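Local coordinates for protein diaminopimelate decarboxylase (Phaeodactylum tricornutum, PDB 7JPJ) that probably catalyses the pyridoxal-phosphate-dependent decarboxylation of diaminopimelate to lysine, working as an obligate dimer, at residues Q296-T301 against E346-V351; T401-S406 against K426-S431; K69-K74 against T282-M287; C62-I67 against H422-R427. One frame throughout, in Å; residues are numbered along the deposited sequence.

Interaction 1 of 4, residues Q296-T301 against E346-V351; sequences QDKVHT and ETESVV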
# COMPACT_ATOMS: atom_id res chain seq x y z
N GLN A 296 11.19 3.30 -19.22
CA GLN A 296 10.84 4.56 -19.86
C GLN A 296 11.90 5.64 -19.71
O GLN A 296 11.82 6.67 -20.39
CB GLN A 296 9.51 5.08 -19.31
CG GLN A 296 9.44 5.15 -17.79
CD GLN A 296 9.50 6.57 -17.27
OE1 GLN A 296 9.62 7.53 -18.03
NE2 GLN A 296 9.41 6.72 -15.95
N ASP A 297 12.90 5.43 -18.86
CA ASP A 297 13.97 6.41 -18.68
C ASP A 297 15.16 5.75 -18.00
O ASP A 297 15.00 4.76 -17.28
CB ASP A 297 13.50 7.62 -17.87
CG ASP A 297 14.33 8.86 -18.14
OD1 ASP A 297 15.35 8.77 -18.85
OD2 ASP A 297 13.96 9.94 -17.64
N LYS A 298 16.34 6.31 -18.24
CA LYS A 298 17.59 5.80 -17.67
C LYS A 298 18.49 6.99 -17.35
O LYS A 298 18.88 7.73 -18.25
CB LYS A 298 18.28 4.84 -18.65
CG LYS A 298 19.52 4.16 -18.10
CD LYS A 298 20.15 3.26 -19.15
CE LYS A 298 21.42 2.61 -18.63
NZ LYS A 298 22.04 1.69 -19.64
N VAL A 299 18.81 7.17 -16.06
CA VAL A 299 19.56 8.33 -15.60
C VAL A 299 20.77 7.86 -14.80
O VAL A 299 20.85 6.71 -14.35
CB VAL A 299 18.69 9.28 -14.75
CG1 VAL A 299 17.46 9.70 -15.53
CG2 VAL A 299 18.30 8.62 -13.45
N HIS A 300 21.73 8.77 -14.62
CA HIS A 300 22.98 8.45 -13.94
C HIS A 300 23.33 9.53 -12.93
O HIS A 300 22.92 10.69 -13.05
CB HIS A 300 24.14 8.31 -14.94
CG HIS A 300 23.79 7.53 -16.17
ND1 HIS A 300 23.92 6.16 -16.25
CD2 HIS A 300 23.33 7.94 -17.38
CE1 HIS A 300 23.55 5.75 -17.45
NE2 HIS A 300 23.19 6.81 -18.16
N THR A 301 24.10 9.12 -11.92
CA THR A 301 24.78 10.03 -11.01
C THR A 301 26.27 9.72 -11.05
O THR A 301 26.69 8.65 -11.51
CB THR A 301 24.26 9.91 -9.57
OG1 THR A 301 24.12 8.53 -9.22
CG2 THR A 301 22.92 10.60 -9.43
N GLU A 346 25.28 -8.50 -23.05
CA GLU A 346 25.77 -7.30 -22.38
C GLU A 346 25.05 -7.12 -21.06
O GLU A 346 23.81 -7.17 -21.01
CB GLU A 346 25.59 -6.07 -23.27
CG GLU A 346 26.35 -4.84 -22.80
CD GLU A 346 27.60 -4.59 -23.62
OE1 GLU A 346 28.71 -4.71 -23.07
OE2 GLU A 346 27.46 -4.27 -24.83
N THR A 347 25.81 -6.92 -19.99
CA THR A 347 25.26 -6.76 -18.65
C THR A 347 25.61 -5.38 -18.09
O THR A 347 26.51 -4.70 -18.59
CB THR A 347 25.77 -7.85 -17.69
OG1 THR A 347 27.20 -7.96 -17.80
CG2 THR A 347 25.13 -9.19 -18.01
N GLU A 348 24.87 -4.99 -17.06
CA GLU A 348 25.11 -3.72 -16.38
C GLU A 348 24.44 -3.77 -15.01
O GLU A 348 23.29 -4.21 -14.90
CB GLU A 348 24.56 -2.55 -17.20
CG GLU A 348 25.14 -1.19 -16.81
CD GLU A 348 24.46 -0.04 -17.53
OE1 GLU A 348 23.40 -0.26 -18.15
OE2 GLU A 348 24.98 1.10 -17.47
N SER A 349 25.16 -3.33 -13.98
CA SER A 349 24.59 -3.20 -12.64
C SER A 349 23.81 -1.89 -12.54
O SER A 349 24.35 -0.82 -12.82
CB SER A 349 25.68 -3.24 -11.58
OG SER A 349 26.20 -4.55 -11.43
N VAL A 350 22.55 -1.98 -12.13
CA VAL A 350 21.65 -0.84 -12.09
C VAL A 350 20.81 -0.89 -10.82
O VAL A 350 20.77 -1.90 -10.10
CB VAL A 350 20.73 -0.77 -13.32
CG1 VAL A 350 21.54 -0.68 -14.61
CG2 VAL A 350 19.79 -1.97 -13.35
N VAL A 351 20.14 0.23 -10.55
CA VAL A 351 19.09 0.33 -9.54
C VAL A 351 17.79 0.59 -10.28
O VAL A 351 17.76 1.38 -11.23
CB VAL A 351 19.39 1.45 -8.52
CG1 VAL A 351 18.19 1.69 -7.62
CG2 VAL A 351 20.61 1.11 -7.70

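Interaction 2 of 4, residues T401-S406 against K426-S431; sequences TKNYNS and KRQTLS. With SO4 (sulfate ion), chain E.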
# COMPACT_ATOMS: atom_id res chain seq x y z
N THR A 401 -0.68 -0.01 -3.71
CA THR A 401 -1.20 1.36 -3.62
C THR A 401 -1.63 1.86 -5.00
O THR A 401 -1.07 2.80 -5.56
CB THR A 401 -0.16 2.28 -2.99
OG1 THR A 401 1.07 2.20 -3.73
CG2 THR A 401 0.10 1.87 -1.55
N LYS A 402 -2.64 1.19 -5.54
CA LYS A 402 -3.22 1.59 -6.81
C LYS A 402 -3.76 3.01 -6.72
O LYS A 402 -4.21 3.47 -5.67
CB LYS A 402 -4.33 0.63 -7.23
CG LYS A 402 -5.56 0.69 -6.34
CD LYS A 402 -6.63 -0.31 -6.77
CE LYS A 402 -6.38 -1.67 -6.15
NZ LYS A 402 -7.51 -2.60 -6.40
N ASN A 403 -3.69 3.73 -7.85
CA ASN A 403 -4.20 5.08 -8.04
C ASN A 403 -3.40 6.14 -7.28
O ASN A 403 -3.76 7.32 -7.34
CB ASN A 403 -5.69 5.19 -7.68
CG ASN A 403 -6.54 4.17 -8.41
OD1 ASN A 403 -7.46 3.59 -7.84
ND2 ASN A 403 -6.22 3.94 -9.68
N TYR A 404 -2.35 5.76 -6.56
CA TYR A 404 -1.39 6.74 -6.08
C TYR A 404 -0.74 7.45 -7.26
O TYR A 404 -0.39 6.81 -8.26
CB TYR A 404 -0.32 6.06 -5.21
CG TYR A 404 0.69 7.00 -4.61
CD1 TYR A 404 0.32 8.24 -4.11
CD2 TYR A 404 2.04 6.64 -4.53
CE1 TYR A 404 1.24 9.10 -3.56
CE2 TYR A 404 2.97 7.50 -3.98
CZ TYR A 404 2.57 8.73 -3.49
OH TYR A 404 3.49 9.58 -2.94
N ASN A 405 -0.59 8.77 -7.16
CA ASN A 405 -0.18 9.62 -8.27
C ASN A 405 -1.20 9.58 -9.41
O ASN A 405 -0.89 10.00 -10.54
CB ASN A 405 1.21 9.25 -8.80
CG ASN A 405 2.33 9.81 -7.95
OD1 ASN A 405 3.29 10.38 -8.47
ND2 ASN A 405 2.22 9.65 -6.64
N SER A 406 -2.39 9.06 -9.13
CA SER A 406 -3.50 8.93 -10.08
C SER A 406 -3.18 7.99 -11.24
O SER A 406 -3.80 8.09 -12.30
CB SER A 406 -3.94 10.30 -10.61
OG SER A 406 -4.70 11.00 -9.63
N LYS A 426 -9.37 -5.42 -18.01
CA LYS A 426 -8.96 -4.29 -18.83
C LYS A 426 -8.39 -3.18 -17.95
O LYS A 426 -8.72 -3.05 -16.77
CB LYS A 426 -10.12 -3.77 -19.67
CG LYS A 426 -11.37 -3.41 -18.88
CD LYS A 426 -12.48 -2.90 -19.80
CE LYS A 426 -13.78 -2.67 -19.04
NZ LYS A 426 -14.85 -2.12 -19.93
N ARG A 427 -7.52 -2.37 -18.55
CA ARG A 427 -6.92 -1.26 -17.83
C ARG A 427 -7.99 -0.29 -17.35
O ARG A 427 -8.99 -0.05 -18.04
CB ARG A 427 -5.91 -0.53 -18.72
CG ARG A 427 -5.15 0.60 -18.02
CD ARG A 427 -4.18 1.28 -18.97
NE ARG A 427 -3.42 0.32 -19.77
CZ ARG A 427 -2.31 -0.28 -19.35
NH1 ARG A 427 -1.81 -0.02 -18.15
NH2 ARG A 427 -1.69 -1.15 -20.15
N GLN A 428 -7.80 0.24 -16.15
CA GLN A 428 -8.72 1.22 -15.59
C GLN A 428 -8.57 2.55 -16.31
O GLN A 428 -7.47 2.94 -16.72
CB GLN A 428 -8.47 1.37 -14.10
CG GLN A 428 -9.53 2.13 -13.33
CD GLN A 428 -9.17 2.27 -11.87
OE1 GLN A 428 -7.99 2.34 -11.52
NE2 GLN A 428 -10.18 2.30 -11.01
N THR A 429 -9.68 3.26 -16.48
CA THR A 429 -9.61 4.58 -17.08
C THR A 429 -9.43 5.63 -15.99
O THR A 429 -9.69 5.39 -14.81
CB THR A 429 -10.86 4.90 -17.90
OG1 THR A 429 -11.95 5.19 -17.02
CG2 THR A 429 -11.22 3.72 -18.78
N LEU A 430 -8.96 6.81 -16.41
CA LEU A 430 -8.73 7.89 -15.45
C LEU A 430 -10.02 8.29 -14.74
O LEU A 430 -10.03 8.45 -13.52
CB LEU A 430 -8.12 9.10 -16.17
CG LEU A 430 -7.89 10.32 -15.28
CD1 LEU A 430 -6.82 10.04 -14.24
CD2 LEU A 430 -7.52 11.54 -16.13
N SER A 431 -11.11 8.44 -15.49
CA SER A 431 -12.36 8.87 -14.89
C SER A 431 -12.90 7.86 -13.89
O SER A 431 -13.63 8.23 -12.96
CB SER A 431 -13.40 9.16 -15.98
OG SER A 431 -14.26 8.05 -16.18
S SO4 E . -7.78 7.41 -20.03
O1 SO4 E . -7.14 6.97 -21.27
O2 SO4 E . -7.83 6.29 -19.09
O3 SO4 E . -7.01 8.51 -19.44
O4 SO4 E . -9.13 7.88 -20.32

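Interaction 3 of 4, residues K69-K74 against T282-M287; sequences KYFHSK and TYLVAM. With SO4 (sulfate ion), chain D.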
# COMPACT_ATOMS: atom_id res chain seq x y z
N LYS A 69 -11.96 -19.24 -10.85
CA LYS A 69 -12.59 -20.24 -11.71
C LYS A 69 -11.63 -21.40 -12.00
O LYS A 69 -12.06 -22.56 -12.08
CB LYS A 69 -13.07 -19.60 -13.01
CG LYS A 69 -14.22 -18.62 -12.83
CD LYS A 69 -14.53 -17.90 -14.14
CE LYS A 69 -15.54 -16.78 -13.94
NZ LYS A 69 -16.87 -17.28 -13.48
N TYR A 70 -10.34 -21.10 -12.16
CA TYR A 70 -9.38 -22.15 -12.47
C TYR A 70 -9.18 -23.09 -11.28
O TYR A 70 -9.21 -24.31 -11.44
CB TYR A 70 -8.04 -21.56 -12.91
CG TYR A 70 -7.00 -22.63 -13.07
CD1 TYR A 70 -6.97 -23.42 -14.21
CD2 TYR A 70 -6.07 -22.89 -12.07
CE1 TYR A 70 -6.04 -24.42 -14.37
CE2 TYR A 70 -5.13 -23.89 -12.22
CZ TYR A 70 -5.12 -24.65 -13.37
OH TYR A 70 -4.19 -25.65 -13.52
N PHE A 71 -8.96 -22.52 -10.09
CA PHE A 71 -8.78 -23.36 -8.91
C PHE A 71 -10.05 -24.11 -8.55
O PHE A 71 -9.98 -25.18 -7.94
CB PHE A 71 -8.32 -22.51 -7.72
CG PHE A 71 -6.89 -22.07 -7.80
CD1 PHE A 71 -5.94 -22.85 -8.45
CD2 PHE A 71 -6.48 -20.88 -7.22
CE1 PHE A 71 -4.62 -22.44 -8.51
CE2 PHE A 71 -5.16 -20.47 -7.28
CZ PHE A 71 -4.23 -21.25 -7.93
N HIS A 72 -11.22 -23.58 -8.92
CA HIS A 72 -12.45 -24.33 -8.70
C HIS A 72 -12.52 -25.56 -9.59
O HIS A 72 -12.95 -26.63 -9.15
CB HIS A 72 -13.67 -23.42 -8.92
CG HIS A 72 -14.97 -24.09 -8.64
ND1 HIS A 72 -16.02 -24.08 -9.54
CD2 HIS A 72 -15.40 -24.81 -7.57
CE1 HIS A 72 -17.04 -24.76 -9.03
NE2 HIS A 72 -16.68 -25.21 -7.84
N SER A 73 -12.10 -25.42 -10.85
CA SER A 73 -12.08 -26.57 -11.76
C SER A 73 -11.11 -27.65 -11.31
O SER A 73 -11.24 -28.80 -11.73
CB SER A 73 -11.72 -26.10 -13.17
OG SER A 73 -10.41 -25.55 -13.20
N LYS A 74 -10.13 -27.30 -10.46
CA LYS A 74 -9.19 -28.26 -9.91
C LYS A 74 -9.63 -28.80 -8.56
O LYS A 74 -8.83 -29.45 -7.88
CB LYS A 74 -7.80 -27.63 -9.79
CG LYS A 74 -7.15 -27.33 -11.13
CD LYS A 74 -6.76 -28.60 -11.85
CE LYS A 74 -5.26 -28.83 -11.78
NZ LYS A 74 -4.85 -30.01 -12.61
N THR A 282 0.33 -17.73 -0.89
CA THR A 282 1.56 -17.51 -1.64
C THR A 282 1.92 -18.73 -2.48
O THR A 282 2.21 -18.62 -3.68
CB THR A 282 2.70 -17.17 -0.67
OG1 THR A 282 2.34 -16.01 0.09
CG2 THR A 282 3.98 -16.89 -1.43
N TYR A 283 1.88 -19.92 -1.87
CA TYR A 283 2.35 -21.13 -2.55
C TYR A 283 1.58 -21.43 -3.83
O TYR A 283 2.10 -22.16 -4.68
CB TYR A 283 2.26 -22.33 -1.60
CG TYR A 283 3.24 -23.44 -1.91
CD1 TYR A 283 4.51 -23.44 -1.34
CD2 TYR A 283 2.90 -24.48 -2.77
CE1 TYR A 283 5.42 -24.46 -1.62
CE2 TYR A 283 3.80 -25.49 -3.06
CZ TYR A 283 5.05 -25.48 -2.48
OH TYR A 283 5.95 -26.49 -2.76
N LEU A 284 0.38 -20.88 -3.99
CA LEU A 284 -0.43 -21.21 -5.15
C LEU A 284 -0.27 -20.24 -6.31
O LEU A 284 -0.40 -20.65 -7.47
CB LEU A 284 -1.91 -21.28 -4.75
CG LEU A 284 -2.42 -22.60 -4.18
CD1 LEU A 284 -3.74 -22.38 -3.47
CD2 LEU A 284 -2.58 -23.64 -5.28
N VAL A 285 0.01 -18.96 -6.04
CA VAL A 285 -0.10 -17.94 -7.07
C VAL A 285 1.16 -17.09 -7.21
O VAL A 285 1.30 -16.33 -8.17
CB VAL A 285 -1.32 -17.04 -6.81
CG1 VAL A 285 -2.61 -17.83 -6.95
CG2 VAL A 285 -1.22 -16.39 -5.44
N ALA A 286 2.09 -17.19 -6.25
CA ALA A 286 3.26 -16.32 -6.23
C ALA A 286 4.06 -16.40 -7.52
O ALA A 286 4.15 -15.41 -8.26
CB ALA A 286 4.17 -16.66 -5.05
N MET A 287 4.66 -17.56 -7.81
CA MET A 287 5.46 -17.73 -9.02
C MET A 287 4.62 -17.77 -10.29
O MET A 287 5.20 -17.83 -11.38
CB MET A 287 6.31 -19.00 -8.92
CG MET A 287 7.23 -19.05 -7.72
SD MET A 287 8.23 -17.58 -7.47
CE MET A 287 9.04 -17.41 -9.06
S SO4 D . 0.17 -17.32 2.82
O1 SO4 D . 1.57 -16.97 2.56
O2 SO4 D . 0.01 -18.77 2.70
O3 SO4 D . -0.69 -16.66 1.84
O4 SO4 D . -0.19 -16.88 4.16

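Interaction 4 of 4, residues C62-I67 against H422-R427; sequences CPNASI and HLIRKR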
# COMPACT_ATOMS: atom_id res chain seq x y z
N CYS A 62 -4.64 -13.06 -4.48
CA CYS A 62 -4.97 -12.67 -5.84
C CYS A 62 -6.42 -13.03 -6.16
O CYS A 62 -6.74 -14.20 -6.42
CB CYS A 62 -4.05 -13.34 -6.85
SG CYS A 62 -4.23 -12.67 -8.52
N PRO A 63 -7.34 -12.05 -6.16
CA PRO A 63 -8.77 -12.37 -6.21
C PRO A 63 -9.40 -12.34 -7.59
O PRO A 63 -10.63 -12.32 -7.70
CB PRO A 63 -9.39 -11.30 -5.30
CG PRO A 63 -8.39 -10.15 -5.30
CD PRO A 63 -7.11 -10.61 -5.94
N ASN A 64 -8.59 -12.35 -8.66
CA ASN A 64 -9.15 -12.33 -10.00
C ASN A 64 -10.05 -13.54 -10.24
O ASN A 64 -9.72 -14.67 -9.85
CB ASN A 64 -8.04 -12.29 -11.05
CG ASN A 64 -8.58 -12.08 -12.46
OD1 ASN A 64 -9.10 -13.01 -13.08
ND2 ASN A 64 -8.47 -10.86 -12.97
N ALA A 65 -11.19 -13.30 -10.90
CA ALA A 65 -12.20 -14.34 -11.03
C ALA A 65 -11.69 -15.53 -11.84
O ALA A 65 -12.04 -16.68 -11.55
CB ALA A 65 -13.46 -13.76 -11.67
N SER A 66 -10.86 -15.27 -12.85
CA SER A 66 -10.30 -16.36 -13.64
C SER A 66 -9.46 -17.29 -12.76
O SER A 66 -9.51 -18.51 -12.92
CB SER A 66 -9.46 -15.81 -14.79
OG SER A 66 -10.27 -15.05 -15.68
N ILE A 67 -8.68 -16.72 -11.84
CA ILE A 67 -7.92 -17.55 -10.90
C ILE A 67 -8.88 -18.36 -10.03
O ILE A 67 -8.66 -19.56 -9.79
CB ILE A 67 -6.97 -16.68 -10.06
CG1 ILE A 67 -6.12 -15.79 -10.96
CG2 ILE A 67 -6.09 -17.55 -9.18
CD1 ILE A 67 -5.18 -16.55 -11.87
N HIS A 422 -4.53 -13.80 -23.07
CA HIS A 422 -5.93 -13.45 -22.93
C HIS A 422 -6.07 -12.39 -21.85
O HIS A 422 -5.56 -12.56 -20.74
CB HIS A 422 -6.80 -14.66 -22.57
CG HIS A 422 -6.54 -15.87 -23.42
ND1 HIS A 422 -7.12 -16.05 -24.66
CD2 HIS A 422 -5.79 -16.97 -23.19
CE1 HIS A 422 -6.72 -17.20 -25.17
NE2 HIS A 422 -5.91 -17.78 -24.30
N LEU A 423 -6.76 -11.30 -22.18
CA LEU A 423 -7.01 -10.24 -21.21
C LEU A 423 -8.10 -10.69 -20.24
O LEU A 423 -9.17 -11.14 -20.66
CB LEU A 423 -7.43 -8.96 -21.93
CG LEU A 423 -7.55 -7.65 -21.14
CD1 LEU A 423 -6.22 -7.28 -20.50
CD2 LEU A 423 -8.04 -6.53 -22.04
N ILE A 424 -7.82 -10.58 -18.94
CA ILE A 424 -8.79 -10.94 -17.91
C ILE A 424 -9.18 -9.75 -17.04
O ILE A 424 -10.04 -9.89 -16.17
CB ILE A 424 -8.27 -12.09 -17.02
CG1 ILE A 424 -6.91 -11.75 -16.41
CG2 ILE A 424 -8.17 -13.37 -17.83
CD1 ILE A 424 -6.33 -12.86 -15.59
N ARG A 425 -8.58 -8.58 -17.26
CA ARG A 425 -9.00 -7.35 -16.58
C ARG A 425 -8.47 -6.19 -17.41
O ARG A 425 -7.26 -5.99 -17.49
CB ARG A 425 -8.47 -7.29 -15.16
CG ARG A 425 -9.09 -6.18 -14.32
CD ARG A 425 -8.58 -6.22 -12.89
NE ARG A 425 -7.26 -5.61 -12.76
CZ ARG A 425 -6.54 -5.62 -11.64
NH1 ARG A 425 -7.01 -6.22 -10.56
NH2 ARG A 425 -5.35 -5.04 -11.61
N LYS A 426 -9.37 -5.42 -18.01
CA LYS A 426 -8.96 -4.29 -18.83
C LYS A 426 -8.39 -3.18 -17.95
O LYS A 426 -8.72 -3.05 -16.77
CB LYS A 426 -10.12 -3.77 -19.67
CG LYS A 426 -11.37 -3.41 -18.88
CD LYS A 426 -12.48 -2.90 -19.80
CE LYS A 426 -13.78 -2.67 -19.04
NZ LYS A 426 -14.85 -2.12 -19.93
N ARG A 427 -7.52 -2.37 -18.55
CA ARG A 427 -6.92 -1.26 -17.83
C ARG A 427 -7.99 -0.29 -17.35
O ARG A 427 -8.99 -0.05 -18.04
CB ARG A 427 -5.91 -0.53 -18.72
CG ARG A 427 -5.15 0.60 -18.02
CD ARG A 427 -4.18 1.28 -18.97
NE ARG A 427 -3.42 0.32 -19.77
CZ ARG A 427 -2.31 -0.28 -19.35
NH1 ARG A 427 -1.81 -0.02 -18.15
NH2 ARG A 427 -1.69 -1.15 -20.15

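Interaction 1 of 4, residues Q296-T301 against E346-V351
Lys298 and Glu348 reach for each other from opposite directions and meet in one salt bridge, NZ of Lys298 standing 2.8 Å from OE1 of Glu348. The carboxylate offers the syn lone pair of OE1, on the side of its other oxygen; OE2 of Glu348 remains 3.7 Å from the same NZ, so the ammonium group favours one oxygen. Both side chains are fully drawn out: CG of Lys298 lies anti to the backbone N (chi1 -175°) and every later bond is extended too, while Glu348 runs almost straight from its own strand. The two strands are not paired with each other; strand 308-312 lies between them, and the extended chains span the gap. The firmer packing lies under the lysine, whose methylene chain rests on Thr308 and Leu310 of that middle strand. The loose side is the charged end, near the protein surface, where NZ has one further, weak bond to the carbonyl of Ala381. On the other face of strand 289-300, Asp297 and Val299 meet Ser124 of the second subunit, so the salt bridge faces away from that part of the dimer interface. Gln296 and Asp297 form a classic beta bulge opposite Lys311. Strand 308-312 pairs antiparallel with 289-300 and parallel with 347-353, and the salt bridge passes over it within the mixed beta-sheet domain, the second domain of fold type III decarboxylases.

Interaction 2 of 4, residues T401-S406 against K426-S431
CG anti to the carbonyl carbon (chi1 -54°) turns the amide of Asn403 toward Gln428, whose extended chain starts with CG opposite its own backbone N and crosses the asparagine at about a right angle. ND2 of Asn403 donates to OE1 of Gln428 over 3.0 Å, nearly straight at 165°. The acceptor lies close to the plane of the asparagine amide, whereas the donor is tilted out of the plane of the glutamine carbonyl; the two amide planes stand 40° apart. Each end has a second bond: ND2 also serves the carbonyl of Phe407, and OE1 also accepts from the backbone N of Glu409. Beside this polar link, CD1 of Leu430 touches the carbonyl O of Ser406 at 4.1 Å. Thr429 is the N-cap of helix 430-433, and at the same helix start a sulfate ion, probably from the crystallisation liquor, takes the N-H of Leu430, its O2 3.0 Å from Leu430 N. Lys402 of the second subunit makes a weak hydrogen bond to OD1 of Asn403. The chemistry is thus that of neutral amides: two donors fix the carbonyl of Gln428, and the chain just before the C-terminal helix is tied to a loop at the dimer interface without an ion pair between the segments.

Interaction 3 of 4, residues K69-K74 against T282-M287
Next to the anion pocket of the pyridoxal-binding barrel, the Phe71 ring meets Leu284 and Val285, on the short helix whose first residue, Thr282, holds a sulfate ion. Thr282 N donates to O3 of the sulfate over 3.1 Å and Thr282 OG1 to its O1 over 2.8 Å; Gly238 N, Gly281 N and Tyr395 OH also bond to it. Backbone amides at a helix start and after a glycine-rich turn are how such decarboxylases hold the cofactor phosphate, so the sulfate probably marks that site, and D-lysine touches Thr282 as well. Farther along the helix the contact is apolar. CG of Phe71 lies anti to the carbonyl carbon (chi1 -74°), which carries the ring toward the helix with its outer edge leading. Val285 CG1 comes to that edge in the ring plane, 3.7 Å from Phe71 CE2. Leu284 lies alongside, pointing the other way, its CD2 3.9 Å from Phe71 CZ, and the carbonyl O of Leu284 also lies at the ring edge without bonding across. Thr282 O accepts from both Val285 N and Ala286 N, bonds that keep the short helix wound. Leu37 of helix 34-45 covers Phe71 from the neighbouring helix, and Tyr57 packs edge-to-face with the Phe71 ring and also touches Leu284 and Val285; helices 65-73 and 282-285 thus meet directly, with Tyr57 of barrel strand 53-58 packed against both.

Interaction 4 of 4, residues C62-I67 against H422-R427
OD1 of Asn64, which lies against Ile424, accepts the N-H of Ser66 over 2.9 Å. This is the N-cap bond of helix 65-73, with the donor somewhat above the carbonyl plane. The other branch of the amide is held from outside: ND2 of Asn64 donates to OE1 of Glu412. Fixed at both ends, the amide offers one face to Ile424, whose CD1 lies over it, 3.7 Å from Asn64 OD1. ND2 of Asn64 is also 3.7 Å from the carbonyl O of Ile424, too far for a bond. With CG1 of Ile424 placed between the backbone N and the carbonyl carbon (chi1 56°), its two branches part: CG1 carries CD1 to the amide face, and CG2 packs on the serine, 3.4 Å from Ser66 OG. The contact joins the two domains of a fold type III enzyme, since helix 65-73 belongs to the barrel and strand 421-423 to the beta domain. Ile424 and Arg425 form a classic beta bulge opposite Glu412, at the corner where the chain turns, so the residue that braces Asn64 is also the one paired with the bulge. Arg425 lends only its CB to the asparagine, at 4.2 Å from Asn64 ND2; its guanidinium NH2 bonds the carbonyl O of Ala410. Glu437 of the second subunit packs on both Asn64 and Arg425 and makes a weak bond to Ala65 N.

Overall arrangement
Interactions 3 and 4 use the same helix, 65-73, with centres 13 Å apart; they touch where Val285 CG1 meets Ile67 CG2 at 4.1 Å. Interaction 4 passes on to interaction 2, centres 16 Å apart, through the shared Lys426 and Arg427. Interaction 1 lies out in the beta domain, its centre 27 Å from that of interaction 2 and 35 Å from that of interaction 3. The side chain of Val285 in interaction 3 is about 10 Å from bound D-lysine and about 9 Å from that of Lys60, the predicted cofactor lysine, which carries no cofactor here. In interaction 2 the Ser406 side chain is about 11 Å from that of Cys357, the predicted proton donor. Interactions 1, 2 and 4 reach the second subunit.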